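Local coordinates for protein dTDP-4-dehydrorhamnose reductase (Sulfolobus tokodaii, PDB 2GGS) that probably reduces dTDP-4-dehydrorhamnose in dTDP-rhamnose synthesis, and binds NADPH in a Rossmann-type fold, at residues A[197-202]-A[256-261]; A[41-46]-A[63-68]; A[122-127]-A[133-138]. All coordinates share one frame; numbering follows the deposited sequence.

The NADPH connects two of the three contacts. In contact 2, residues 41-46 and 63-68 hold the adenine, its ribose and the pyrophosphate; in contact 3, helix 129-141 sends K134 from 133-138 to the nicotinamide ribose. These two lie about 18 Å apart between centres but touch where A66 CB packs against K134 NZ at 4.1 Å, and both touch the same NADPH. Contact 1, between 197-202 and 256-261, is remote from this: its centre is about 26 Å from that of contact 2 and about 23 Å from that of contact 3, with nearest atoms about 9 and 11 Å apart. It joins the C-terminal end of helix 186-199 to the end of helix 253-258.

Contact 1: residues A[197-202]-A[256-261]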
loop_
_atom_site.group_PDB
_atom_site.type_symbol
_atom_site.label_atom_id
_atom_site.label_comp_id
_atom_site.label_asym_id
_atom_site.label_seq_id
_atom_site.Cartn_x
_atom_site.Cartn_y
_atom_site.Cartn_z
ATOM N N LEU A 197 -7.324 13.946 1.438
ATOM C CA LEU A 197 -8.435 14.147 0.504
ATOM C C LEU A 197 -9.058 15.509 0.620
ATOM O O LEU A 197 -9.204 16.209 -0.393
ATOM C CB LEU A 197 -9.535 13.112 0.751
ATOM C CG LEU A 197 -9.208 11.701 0.285
ATOM C CD1 LEU A 197 -10.493 10.924 0.075
ATOM C CD2 LEU A 197 -8.399 11.744 -0.994
ATOM N N GLU A 198 -9.467 15.840 1.848
ATOM C CA GLU A 198 -10.086 17.118 2.154
ATOM C C GLU A 198 -9.211 18.224 1.605
ATOM O O GLU A 198 -9.729 19.190 1.070
ATOM C CB GLU A 198 -10.347 17.327 3.684
ATOM C CG GLU A 198 -9.821 16.241 4.658
ATOM C CD GLU A 198 -9.203 16.787 5.995
ATOM O OE1 GLU A 198 -9.766 16.484 7.094
ATOM O OE2 GLU A 198 -8.138 17.477 5.955
ATOM N N LEU A 199 -7.887 18.054 1.719
ATOM C CA LEU A 199 -6.894 19.062 1.322
ATOM C C LEU A 199 -6.639 19.184 -0.178
ATOM O O LEU A 199 -6.053 20.175 -0.615
ATOM C CB LEU A 199 -5.565 18.825 2.050
ATOM C CG LEU A 199 -5.590 18.940 3.576
ATOM C CD1 LEU A 199 -4.284 18.492 4.167
ATOM C CD2 LEU A 199 -5.944 20.357 4.047
ATOM N N ARG A 200 -7.054 18.192 -0.966
ATOM C CA ARG A 200 -6.794 18.186 -2.421
ATOM C C ARG A 200 -5.316 18.403 -2.782
ATOM O O ARG A 200 -4.979 19.035 -3.777
ATOM C CB ARG A 200 -7.724 19.151 -3.197
ATOM C CG ARG A 200 -9.084 18.562 -3.467
ATOM C CD ARG A 200 -9.572 18.821 -4.901
ATOM N NE ARG A 200 -10.844 18.139 -5.226
ATOM C CZ ARG A 200 -11.419 17.165 -4.508
ATOM N NH1 ARG A 200 -10.863 16.703 -3.392
ATOM N NH2 ARG A 200 -12.569 16.638 -4.904
ATOM N N LYS A 201 -4.434 17.847 -1.946
ATOM C CA LYS A 201 -3.010 17.777 -2.247
ATOM C C LYS A 201 -2.721 17.099 -3.596
ATOM O O LYS A 201 -3.418 16.166 -3.983
ATOM C CB LYS A 201 -2.300 17.014 -1.135
ATOM C CG LYS A 201 -1.821 17.886 -0.010
ATOM C CD LYS A 201 -0.347 17.624 0.273
ATOM C CE LYS A 201 0.505 18.304 -0.790
ATOM N NZ LYS A 201 1.908 18.530 -0.417
ATOM N N THR A 202 -1.693 17.587 -4.291
ATOM C CA THR A 202 -1.226 17.037 -5.571
ATOM C C THR A 202 0.283 16.795 -5.479
ATOM O O THR A 202 0.927 17.253 -4.515
ATOM C CB THR A 202 -1.587 17.942 -6.796
ATOM O OG1 THR A 202 -0.914 19.206 -6.699
ATOM C CG2 THR A 202 -3.093 18.185 -6.901
ATOM N N ARG A 256 4.061 14.685 7.965
ATOM C CA ARG A 256 3.991 14.927 9.403
ATOM C C ARG A 256 3.699 16.389 9.645
ATOM O O ARG A 256 2.960 16.680 10.558
ATOM C CB ARG A 256 5.260 14.507 10.134
ATOM C CG ARG A 256 5.430 13.010 10.275
ATOM C CD ARG A 256 6.441 12.688 11.383
ATOM N NE ARG A 256 6.962 11.309 11.304
ATOM C CZ ARG A 256 7.799 10.775 12.191
ATOM N NH1 ARG A 256 8.226 11.507 13.224
ATOM N NH2 ARG A 256 8.211 9.518 12.051
ATOM N N LYS A 257 4.218 17.283 8.804
ATOM C CA LYS A 257 3.835 18.712 8.918
ATOM C C LYS A 257 2.388 18.987 8.498
ATOM O O LYS A 257 1.645 19.663 9.180
ATOM C CB LYS A 257 4.792 19.609 8.142
ATOM C CG LYS A 257 6.234 19.470 8.598
ATOM C CD LYS A 257 7.134 20.394 7.790
ATOM C CE LYS A 257 8.592 20.263 8.241
ATOM N NZ LYS A 257 8.719 20.580 9.684
ATOM N N ILE A 258 1.975 18.414 7.375
ATOM C CA ILE A 258 0.657 18.663 6.794
ATOM C C ILE A 258 -0.493 18.110 7.638
ATOM O O ILE A 258 -1.540 18.752 7.836
ATOM C CB ILE A 258 0.600 18.052 5.382
ATOM C CG1 ILE A 258 1.487 18.845 4.434
ATOM C CG2 ILE A 258 -0.861 17.964 4.857
ATOM C CD1 ILE A 258 2.013 18.036 3.257
ATOM N N LEU A 259 -0.310 16.891 8.128
ATOM C CA LEU A 259 -1.398 16.182 8.745
ATOM C C LEU A 259 -1.415 16.344 10.258
ATOM O O LEU A 259 -0.358 16.396 10.918
ATOM C CB LEU A 259 -1.319 14.703 8.357
ATOM C CG LEU A 259 -1.307 14.475 6.844
ATOM C CD1 LEU A 259 -1.204 12.995 6.571
ATOM C CD2 LEU A 259 -2.542 15.057 6.134
ATOM N N SER A 260 -2.623 16.404 10.809
ATOM C CA SER A 260 -2.768 16.518 12.269
ATOM C C SER A 260 -2.496 15.212 12.988
ATOM O O SER A 260 -1.823 15.200 14.038
ATOM C CB SER A 260 -4.155 17.019 12.638
ATOM O OG SER A 260 -4.374 18.250 11.991
ATOM N N THR A 261 -3.007 14.128 12.407
ATOM C CA THR A 261 -3.005 12.790 13.018
ATOM C C THR A 261 -1.629 12.116 13.064
ATOM O O THR A 261 -0.850 12.226 12.120
ATOM C CB THR A 261 -3.989 11.838 12.284
ATOM O OG1 THR A 261 -4.278 10.705 13.120
ATOM C CG2 THR A 261 -3.429 11.342 10.888
#
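L199 and K201 of 197-202 meet I258 and, more lightly, L259 across two helix ends, through van der Waals contacts, with no hydrogen bond. Going along 197-202, L197 turns its side chain to the central sheet, onto I62 and V103.

L199 carries most of the apolar contact. Its CD1 rests on I258 CG2 at 3.5 Å, the two side chains crossing obliquely, and lies 4.3 Å from L259 CD2. I258 is divided between two partners: with CG1 set beside its backbone N (chi1 -70°), CG2 serves L199 while the longer branch runs on to K201.

R200 closes the helix: its N bonds to L197 O at 3.0 Å, and with positive phi it completes a Schellman motif. The edge of the R200 guanidinium also faces that carbonyl, in its own plane. Next, the K201 chain, bent at chi2 and chi3, comes tip to tip with the isoleucine, K201 NZ standing 3.7 Å and K201 CD 3.8 Å from I258 CD1. K201 O is hydrogen-bonded to Y101 OH, two residues before strand 203-206.

Behind this layer, L259 is buried on A192, E195 and L196 of helix 186-199, and the carboxylate of E195 takes the backbone N-H groups of S260 and T261. The chain leaving helix 253-258 is therefore pinned to the last turns of helix 186-199, which belongs to the crossover from strand 147-151 to the edge strand 203-206 in this parallel, Rossmann-type sheet.

Contact 2: residues A[41-46]-A[63-68]; sequences LDLTDF and NAAAMT. With NDP (NADPH dihydro-nicotinamide-adenine-dinucleotide phosphate), chain C.
The N63 amide lies beside L43, OD1 standing 4.0 Å from L43 CD2 as the two side chains slide past each other in opposite directions. T6 OG1 bonds to that oxygen, and H104 ND1 to N63 ND2. The adenine is met at its edge: its amino group N6A donates to D42 OD1 (3.0 Å, 171°). Beside it, the ring nitrogen N1A accepts from L43 N at 2.9 Å. On the F46 ring, T44 O sits over the centre of one face, and the ring also stacks with H90.

D42 OD1 gathers three donors. Besides N6A, T44 N, which closes an Asx turn, and T44 OG1 at 2.7 Å come from the same face of the carboxylate. An alanine here removes the carboxylate and would probably leave N6A, T44 N and T44 OG1 without their shared acceptor.

Across the contact, L43 CD2 packs on A65 CB at 3.7 Å. A66 N then bonds to O4B of the adenine-side ribose of NADPH, and T68 OG1 to O1A of its pyrophosphate at 2.9 Å. The two loops follow strands 39-40 and 60-63, with L43 lodged against I83 of helix 77-97 and L49 of helix 46-56.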
loop_
_atom_site.group_PDB
_atom_site.type_symbol
_atom_site.label_atom_id
_atom_site.label_comp_id
_atom_site.label_asym_id
_atom_site.label_seq_id
_atom_site.Cartn_x
_atom_site.Cartn_y
_atom_site.Cartn_z
ATOM N N LEU A 41 -15.313 -5.836 -10.281
ATOM C CA LEU A 41 -14.655 -5.272 -11.471
ATOM C C LEU A 41 -13.197 -5.663 -11.511
ATOM O O LEU A 41 -12.405 -5.400 -10.564
ATOM C CB LEU A 41 -14.846 -3.738 -11.562
ATOM C CG LEU A 41 -14.154 -2.979 -12.690
ATOM C CD1 LEU A 41 -14.819 -3.312 -14.021
ATOM C CD2 LEU A 41 -14.273 -1.493 -12.424
ATOM N N ASP A 42 -12.822 -6.299 -12.607
ATOM C CA ASP A 42 -11.435 -6.613 -12.877
ATOM C C ASP A 42 -10.821 -5.433 -13.585
ATOM O O ASP A 42 -11.170 -5.126 -14.737
ATOM C CB ASP A 42 -11.332 -7.861 -13.776
ATOM C CG ASP A 42 -9.899 -8.327 -13.980
ATOM O OD1 ASP A 42 -8.936 -7.513 -13.846
ATOM O OD2 ASP A 42 -9.710 -9.539 -14.292
ATOM N N LEU A 43 -9.880 -4.767 -12.912
ATOM C CA LEU A 43 -9.217 -3.580 -13.466
ATOM C C LEU A 43 -8.363 -3.848 -14.726
ATOM O O LEU A 43 -7.980 -2.897 -15.419
ATOM C CB LEU A 43 -8.349 -2.913 -12.399
ATOM C CG LEU A 43 -8.992 -1.738 -11.663
ATOM C CD1 LEU A 43 -10.384 -2.055 -11.111
ATOM C CD2 LEU A 43 -8.062 -1.202 -10.574
ATOM N N THR A 44 -8.087 -5.118 -15.016
ATOM C CA THR A 44 -7.325 -5.474 -16.239
ATOM C C THR A 44 -8.241 -5.628 -17.473
ATOM O O THR A 44 -7.754 -5.851 -18.582
ATOM C CB THR A 44 -6.439 -6.726 -16.067
ATOM O OG1 THR A 44 -7.253 -7.893 -15.895
ATOM C CG2 THR A 44 -5.450 -6.561 -14.858
ATOM N N ASP A 45 -9.537 -5.511 -17.277
ATOM C CA ASP A 45 -10.495 -5.420 -18.398
ATOM C C ASP A 45 -10.669 -3.923 -18.695
ATOM O O ASP A 45 -11.621 -3.277 -18.228
ATOM C CB ASP A 45 -11.814 -6.138 -18.043
ATOM C CG ASP A 45 -12.839 -6.119 -19.199
ATOM O OD1 ASP A 45 -12.668 -5.371 -20.183
ATOM O OD2 ASP A 45 -13.840 -6.841 -19.085
ATOM N N PHE A 46 -9.732 -3.366 -19.464
ATOM C CA PHE A 46 -9.638 -1.912 -19.590
ATOM C C PHE A 46 -10.904 -1.197 -20.098
ATOM O O PHE A 46 -11.290 -0.187 -19.525
ATOM C CB PHE A 46 -8.356 -1.436 -20.314
ATOM C CG PHE A 46 -7.065 -2.039 -19.761
ATOM C CD1 PHE A 46 -6.847 -2.159 -18.374
ATOM C CD2 PHE A 46 -6.050 -2.452 -20.628
ATOM C CE1 PHE A 46 -5.652 -2.727 -17.881
ATOM C CE2 PHE A 46 -4.844 -2.997 -20.152
ATOM C CZ PHE A 46 -4.655 -3.138 -18.759
ATOM N N ASN A 63 -6.827 4.793 -5.920
ATOM C CA ASN A 63 -6.391 3.531 -6.551
ATOM C C ASN A 63 -5.512 2.725 -5.603
ATOM O O ASN A 63 -4.283 2.959 -5.544
ATOM C CB ASN A 63 -5.630 3.785 -7.851
ATOM C CG ASN A 63 -5.279 2.485 -8.538
ATOM O OD1 ASN A 63 -6.100 1.562 -8.519
ATOM N ND2 ASN A 63 -4.057 2.373 -9.079
ATOM N N ALA A 64 -6.152 1.843 -4.821
ATOM C CA ALA A 64 -5.419 0.966 -3.903
ATOM C C ALA A 64 -5.283 -0.448 -4.450
ATOM O O ALA A 64 -4.616 -1.302 -3.854
ATOM C CB ALA A 64 -6.074 0.939 -2.516
ATOM N N ALA A 65 -5.871 -0.696 -5.607
ATOM C CA ALA A 65 -5.745 -2.067 -6.149
ATOM C C ALA A 65 -4.331 -2.400 -6.657
ATOM O O ALA A 65 -3.664 -1.551 -7.278
ATOM C CB ALA A 65 -6.743 -2.230 -7.321
ATOM N N ALA A 66 -3.890 -3.640 -6.460
ATOM C CA ALA A 66 -2.530 -4.058 -6.886
ATOM C C ALA A 66 -2.329 -5.542 -6.602
ATOM O O ALA A 66 -3.001 -6.089 -5.743
ATOM C CB ALA A 66 -1.446 -3.282 -6.155
ATOM N N MET A 67 -1.385 -6.134 -7.317
ATOM C CA MET A 67 -0.849 -7.466 -7.045
ATOM C C MET A 67 0.335 -7.234 -6.118
ATOM O O MET A 67 1.403 -6.780 -6.553
ATOM C CB MET A 67 -0.392 -8.120 -8.357
ATOM C CG MET A 67 0.208 -9.491 -8.181
ATOM S SD MET A 67 0.626 -10.125 -9.834
ATOM C CE MET A 67 1.575 -11.555 -9.390
ATOM N N THR A 68 0.118 -7.538 -4.835
ATOM C CA THR A 68 1.096 -7.210 -3.798
ATOM C C THR A 68 1.953 -8.377 -3.286
ATOM O O THR A 68 2.774 -8.195 -2.383
ATOM C CB THR A 68 0.384 -6.533 -2.592
ATOM O OG1 THR A 68 -0.492 -7.484 -1.992
ATOM C CG2 THR A 68 -0.434 -5.312 -3.044
HETATM P PA NDP C . -4.030 -6.074 -0.640
HETATM O O1A NDP C . -3.222 -7.171 -1.197
HETATM O O2A NDP C . -4.611 -6.368 0.692
HETATM O O5B NDP C . -5.206 -5.658 -1.609
HETATM C C5B NDP C . -5.035 -5.701 -3.014
HETATM C C4B NDP C . -6.333 -5.199 -3.591
HETATM O O4B NDP C . -6.155 -5.085 -5.005
HETATM C C3B NDP C . -7.517 -6.106 -3.297
HETATM O O3B NDP C . -8.627 -5.305 -2.993
HETATM C C2B NDP C . -7.715 -6.797 -4.653
HETATM O O2B NDP C . -9.064 -7.126 -4.790
HETATM C C1B NDP C . -7.313 -5.664 -5.586
HETATM N N9A NDP C . -6.984 -6.168 -6.923
HETATM C C8A NDP C . -5.900 -6.912 -7.279
HETATM N N7A NDP C . -5.991 -7.190 -8.611
HETATM C C5A NDP C . -7.122 -6.628 -9.070
HETATM C C6A NDP C . -7.720 -6.604 -10.336
HETATM N N6A NDP C . -7.190 -7.328 -11.361
HETATM N N1A NDP C . -8.914 -5.944 -10.444
HETATM C C2A NDP C . -9.537 -5.293 -9.386
HETATM N N3A NDP C . -8.948 -5.336 -8.145
HETATM C C4A NDP C . -7.775 -5.996 -8.009
HETATM O O3 NDP C . -3.021 -4.805 -0.697
HETATM P PN NDP C . -2.867 -3.632 0.412
HETATM O O1N NDP C . -4.124 -3.117 0.906
HETATM O O2N NDP C . -1.850 -4.194 1.330
HETATM O O5D NDP C . -2.106 -2.544 -0.481
HETATM C C5D NDP C . -2.773 -1.354 -0.888
HETATM C C4D NDP C . -1.891 -0.498 -1.788
HETATM O O4D NDP C . -0.732 -0.150 -1.066
HETATM C C3D NDP C . -1.412 -1.195 -3.058
HETATM O O3D NDP C . -1.322 -0.164 -4.005
HETATM C C2D NDP C . -0.033 -1.694 -2.704
HETATM O O2D NDP C . 0.752 -1.859 -3.872
HETATM C C1D NDP C . 0.434 -0.524 -1.804
HETATM N N1N NDP C . 1.503 -0.961 -0.898
HETATM C C2N NDP C . 1.304 -2.111 -0.183
HETATM C C3N NDP C . 2.169 -2.495 0.833
HETATM C C7N NDP C . 1.893 -3.760 1.579
HETATM O O7N NDP C . 2.886 -4.270 2.439
HETATM N N7N NDP C . 0.732 -4.390 1.411
HETATM C C4N NDP C . 3.382 -1.650 1.174
HETATM C C5N NDP C . 3.541 -0.420 0.311
HETATM C C6N NDP C . 2.584 -0.133 -0.671
HETATM P P2B NDP C . -9.618 -8.677 -4.587
HETATM O O1X NDP C . -11.062 -8.454 -4.380
HETATM O O2X NDP C . -8.921 -9.293 -3.422
HETATM O O3X NDP C . -9.309 -9.518 -5.852
#

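Contact 3: residues A[122-127]-A[133-138]. With NDP (NADPH dihydro-nicotinamide-adenine-dinucleotide phosphate), chain C.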
loop_
_atom_site.group_PDB
_atom_site.type_symbol
_atom_site.label_atom_id
_atom_site.label_comp_id
_atom_site.label_asym_id
_atom_site.label_seq_id
_atom_site.Cartn_x
_atom_site.Cartn_y
_atom_site.Cartn_z
ATOM N N ASP A 122 13.691 11.749 -4.006
ATOM C CA ASP A 122 14.733 10.727 -4.243
ATOM C C ASP A 122 14.355 9.861 -5.446
ATOM O O ASP A 122 13.163 9.689 -5.753
ATOM C CB ASP A 122 14.968 9.830 -3.023
ATOM C CG ASP A 122 15.709 10.534 -1.883
ATOM O OD1 ASP A 122 16.553 11.415 -2.133
ATOM O OD2 ASP A 122 15.485 10.165 -0.724
ATOM N N ILE A 123 15.358 9.355 -6.154
ATOM C CA ILE A 123 15.114 8.700 -7.432
ATOM C C ILE A 123 14.866 7.215 -7.262
ATOM O O ILE A 123 15.748 6.476 -6.799
ATOM C CB ILE A 123 16.336 8.901 -8.398
ATOM C CG1 ILE A 123 16.577 10.385 -8.666
ATOM C CG2 ILE A 123 16.142 8.113 -9.701
ATOM C CD1 ILE A 123 15.445 11.086 -9.351
ATOM N N PRO A 124 13.681 6.743 -7.701
ATOM C CA PRO A 124 13.371 5.302 -7.670
ATOM C C PRO A 124 14.325 4.493 -8.517
ATOM O O PRO A 124 14.782 4.949 -9.593
ATOM C CB PRO A 124 11.955 5.239 -8.278
ATOM C CG PRO A 124 11.362 6.612 -7.986
ATOM C CD PRO A 124 12.536 7.526 -8.213
ATOM N N ASN A 125 14.638 3.297 -8.021
ATOM C CA ASN A 125 15.527 2.366 -8.703
ATOM C C ASN A 125 15.226 0.971 -8.158
ATOM O O ASN A 125 16.035 0.388 -7.422
ATOM C CB ASN A 125 17.009 2.737 -8.489
ATOM C CG ASN A 125 17.955 1.941 -9.399
ATOM O OD1 ASN A 125 17.586 1.509 -10.489
ATOM N ND2 ASN A 125 19.186 1.771 -8.954
ATOM N N PRO A 126 14.046 0.416 -8.502
ATOM C CA PRO A 126 13.595 -0.832 -7.845
ATOM C C PRO A 126 14.479 -2.032 -8.165
ATOM O O PRO A 126 15.052 -2.115 -9.296
ATOM C CB PRO A 126 12.174 -1.070 -8.409
ATOM C CG PRO A 126 11.864 0.084 -9.328
ATOM C CD PRO A 126 13.105 0.933 -9.515
ATOM N N ILE A 127 14.586 -2.952 -7.204
ATOM C CA ILE A 127 15.348 -4.192 -7.385
ATOM C C ILE A 127 14.496 -5.469 -7.439
ATOM O O ILE A 127 15.022 -6.594 -7.423
ATOM C CB ILE A 127 16.507 -4.307 -6.359
ATOM C CG1 ILE A 127 15.970 -4.564 -4.938
ATOM C CG2 ILE A 127 17.383 -3.055 -6.448
ATOM C CD1 ILE A 127 17.099 -4.847 -3.852
ATOM N N SER A 133 7.005 -2.774 -11.478
ATOM C CA SER A 133 5.617 -2.620 -11.948
ATOM C C SER A 133 4.916 -1.449 -11.254
ATOM O O SER A 133 4.227 -0.665 -11.910
ATOM C CB SER A 133 4.792 -3.923 -11.832
ATOM O OG SER A 133 4.691 -4.355 -10.492
ATOM N N LYS A 134 5.114 -1.314 -9.930
ATOM C CA LYS A 134 4.557 -0.195 -9.211
ATOM C C LYS A 134 5.147 1.128 -9.676
ATOM O O LYS A 134 4.400 2.099 -9.873
ATOM C CB LYS A 134 4.704 -0.405 -7.696
ATOM C CG LYS A 134 3.785 -1.553 -7.155
ATOM C CD LYS A 134 2.293 -1.221 -7.118
ATOM C CE LYS A 134 1.944 -0.038 -6.182
ATOM N NZ LYS A 134 0.493 0.288 -6.184
ATOM N N LEU A 135 6.441 1.164 -9.910
ATOM C CA LEU A 135 7.077 2.406 -10.401
ATOM C C LEU A 135 6.505 2.799 -11.759
ATOM O O LEU A 135 6.252 3.955 -11.990
ATOM C CB LEU A 135 8.583 2.265 -10.512
ATOM C CG LEU A 135 9.278 3.471 -11.150
ATOM C CD1 LEU A 135 9.001 4.743 -10.342
ATOM C CD2 LEU A 135 10.777 3.149 -11.229
ATOM N N LEU A 136 6.279 1.831 -12.641
ATOM C CA LEU A 136 5.627 2.128 -13.924
ATOM C C LEU A 136 4.209 2.669 -13.729
ATOM O O LEU A 136 3.846 3.663 -14.358
ATOM C CB LEU A 136 5.690 0.910 -14.867
ATOM C CG LEU A 136 7.136 0.469 -15.170
ATOM C CD1 LEU A 136 7.136 -0.764 -16.069
ATOM C CD2 LEU A 136 8.072 1.563 -15.740
ATOM N N GLY A 137 3.438 2.117 -12.799
ATOM C CA GLY A 137 2.158 2.704 -12.433
ATOM C C GLY A 137 2.283 4.141 -11.931
ATOM O O GLY A 137 1.483 4.989 -12.305
ATOM N N GLU A 138 3.298 4.411 -11.103
ATOM C CA GLU A 138 3.541 5.801 -10.671
ATOM C C GLU A 138 3.723 6.718 -11.856
ATOM O O GLU A 138 3.303 7.894 -11.848
ATOM C CB GLU A 138 4.843 5.946 -9.861
ATOM C CG GLU A 138 4.807 5.459 -8.506
ATOM C CD GLU A 138 5.918 6.067 -7.675
ATOM O OE1 GLU A 138 6.005 5.671 -6.506
ATOM O OE2 GLU A 138 6.695 6.913 -8.209
HETATM P PA NDP C . -4.030 -6.074 -0.640
HETATM O O1A NDP C . -3.222 -7.171 -1.197
HETATM O O2A NDP C . -4.611 -6.368 0.692
HETATM O O5B NDP C . -5.206 -5.658 -1.609
HETATM C C5B NDP C . -5.035 -5.701 -3.014
HETATM C C4B NDP C . -6.333 -5.199 -3.591
HETATM O O4B NDP C . -6.155 -5.085 -5.005
HETATM C C3B NDP C . -7.517 -6.106 -3.297
HETATM O O3B NDP C . -8.627 -5.305 -2.993
HETATM C C2B NDP C . -7.715 -6.797 -4.653
HETATM O O2B NDP C . -9.064 -7.126 -4.790
HETATM C C1B NDP C . -7.313 -5.664 -5.586
HETATM N N9A NDP C . -6.984 -6.168 -6.923
HETATM C C8A NDP C . -5.900 -6.912 -7.279
HETATM N N7A NDP C . -5.991 -7.190 -8.611
HETATM C C5A NDP C . -7.122 -6.628 -9.070
HETATM C C6A NDP C . -7.720 -6.604 -10.336
HETATM N N6A NDP C . -7.190 -7.328 -11.361
HETATM N N1A NDP C . -8.914 -5.944 -10.444
HETATM C C2A NDP C . -9.537 -5.293 -9.386
HETATM N N3A NDP C . -8.948 -5.336 -8.145
HETATM C C4A NDP C . -7.775 -5.996 -8.009
HETATM O O3 NDP C . -3.021 -4.805 -0.697
HETATM P PN NDP C . -2.867 -3.632 0.412
HETATM O O1N NDP C . -4.124 -3.117 0.906
HETATM O O2N NDP C . -1.850 -4.194 1.330
HETATM O O5D NDP C . -2.106 -2.544 -0.481
HETATM C C5D NDP C . -2.773 -1.354 -0.888
HETATM C C4D NDP C . -1.891 -0.498 -1.788
HETATM O O4D NDP C . -0.732 -0.150 -1.066
HETATM C C3D NDP C . -1.412 -1.195 -3.058
HETATM O O3D NDP C . -1.322 -0.164 -4.005
HETATM C C2D NDP C . -0.033 -1.694 -2.704
HETATM O O2D NDP C . 0.752 -1.859 -3.872
HETATM C C1D NDP C . 0.434 -0.524 -1.804
HETATM N N1N NDP C . 1.503 -0.961 -0.898
HETATM C C2N NDP C . 1.304 -2.111 -0.183
HETATM C C3N NDP C . 2.169 -2.495 0.833
HETATM C C7N NDP C . 1.893 -3.760 1.579
HETATM O O7N NDP C . 2.886 -4.270 2.439
HETATM N N7N NDP C . 0.732 -4.390 1.411
HETATM C C4N NDP C . 3.382 -1.650 1.174
HETATM C C5N NDP C . 3.541 -0.420 0.311
HETATM C C6N NDP C . 2.584 -0.133 -0.671
HETATM P P2B NDP C . -9.618 -8.677 -4.587
HETATM O O1X NDP C . -11.062 -8.454 -4.380
HETATM O O2X NDP C . -8.921 -9.293 -3.422
HETATM O O3X NDP C . -9.309 -9.518 -5.852
#
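L135 reaches from its helix to two prolines of the preceding loop, and all the contact between the segments is apolar. Its CG lies anti to the backbone N (chi1 174°), which carries the forked end out to the loop: L135 CD1 meets P124 CB at 3.6 Å, while L135 CD2 lies mainly on P126, 3.6 Å from P126 CD, but also near P124 CB. Both rings cross the leucine at about a right angle. P124 also touches V110 and R150.

Hydrogen bonds to the cofactor come from the neighbouring residue. K134, its chain bent at chi2 and chi3, brings NZ to the nicotinamide ribose, donating to O3D at 2.9 Å and weakly to O2D at 3.2 Å; I105 O takes a further bond from the same amine. Y130 OH also bonds to NADPH, and the spacing of Y130 and K134 matches the YxxxK motif of the short-chain dehydrogenase family.

Two polar groups of the helix, E138 and S133, are buried and paired: E138 OE1 with R150 NE and S106 OG, S133 OG with N84 and carbonyls of its own helix. Chemically, the loop is thus matched to the helix by shape, with no directed bond, while the helix's polar side chains bond to other partners, the cofactor ribose among them.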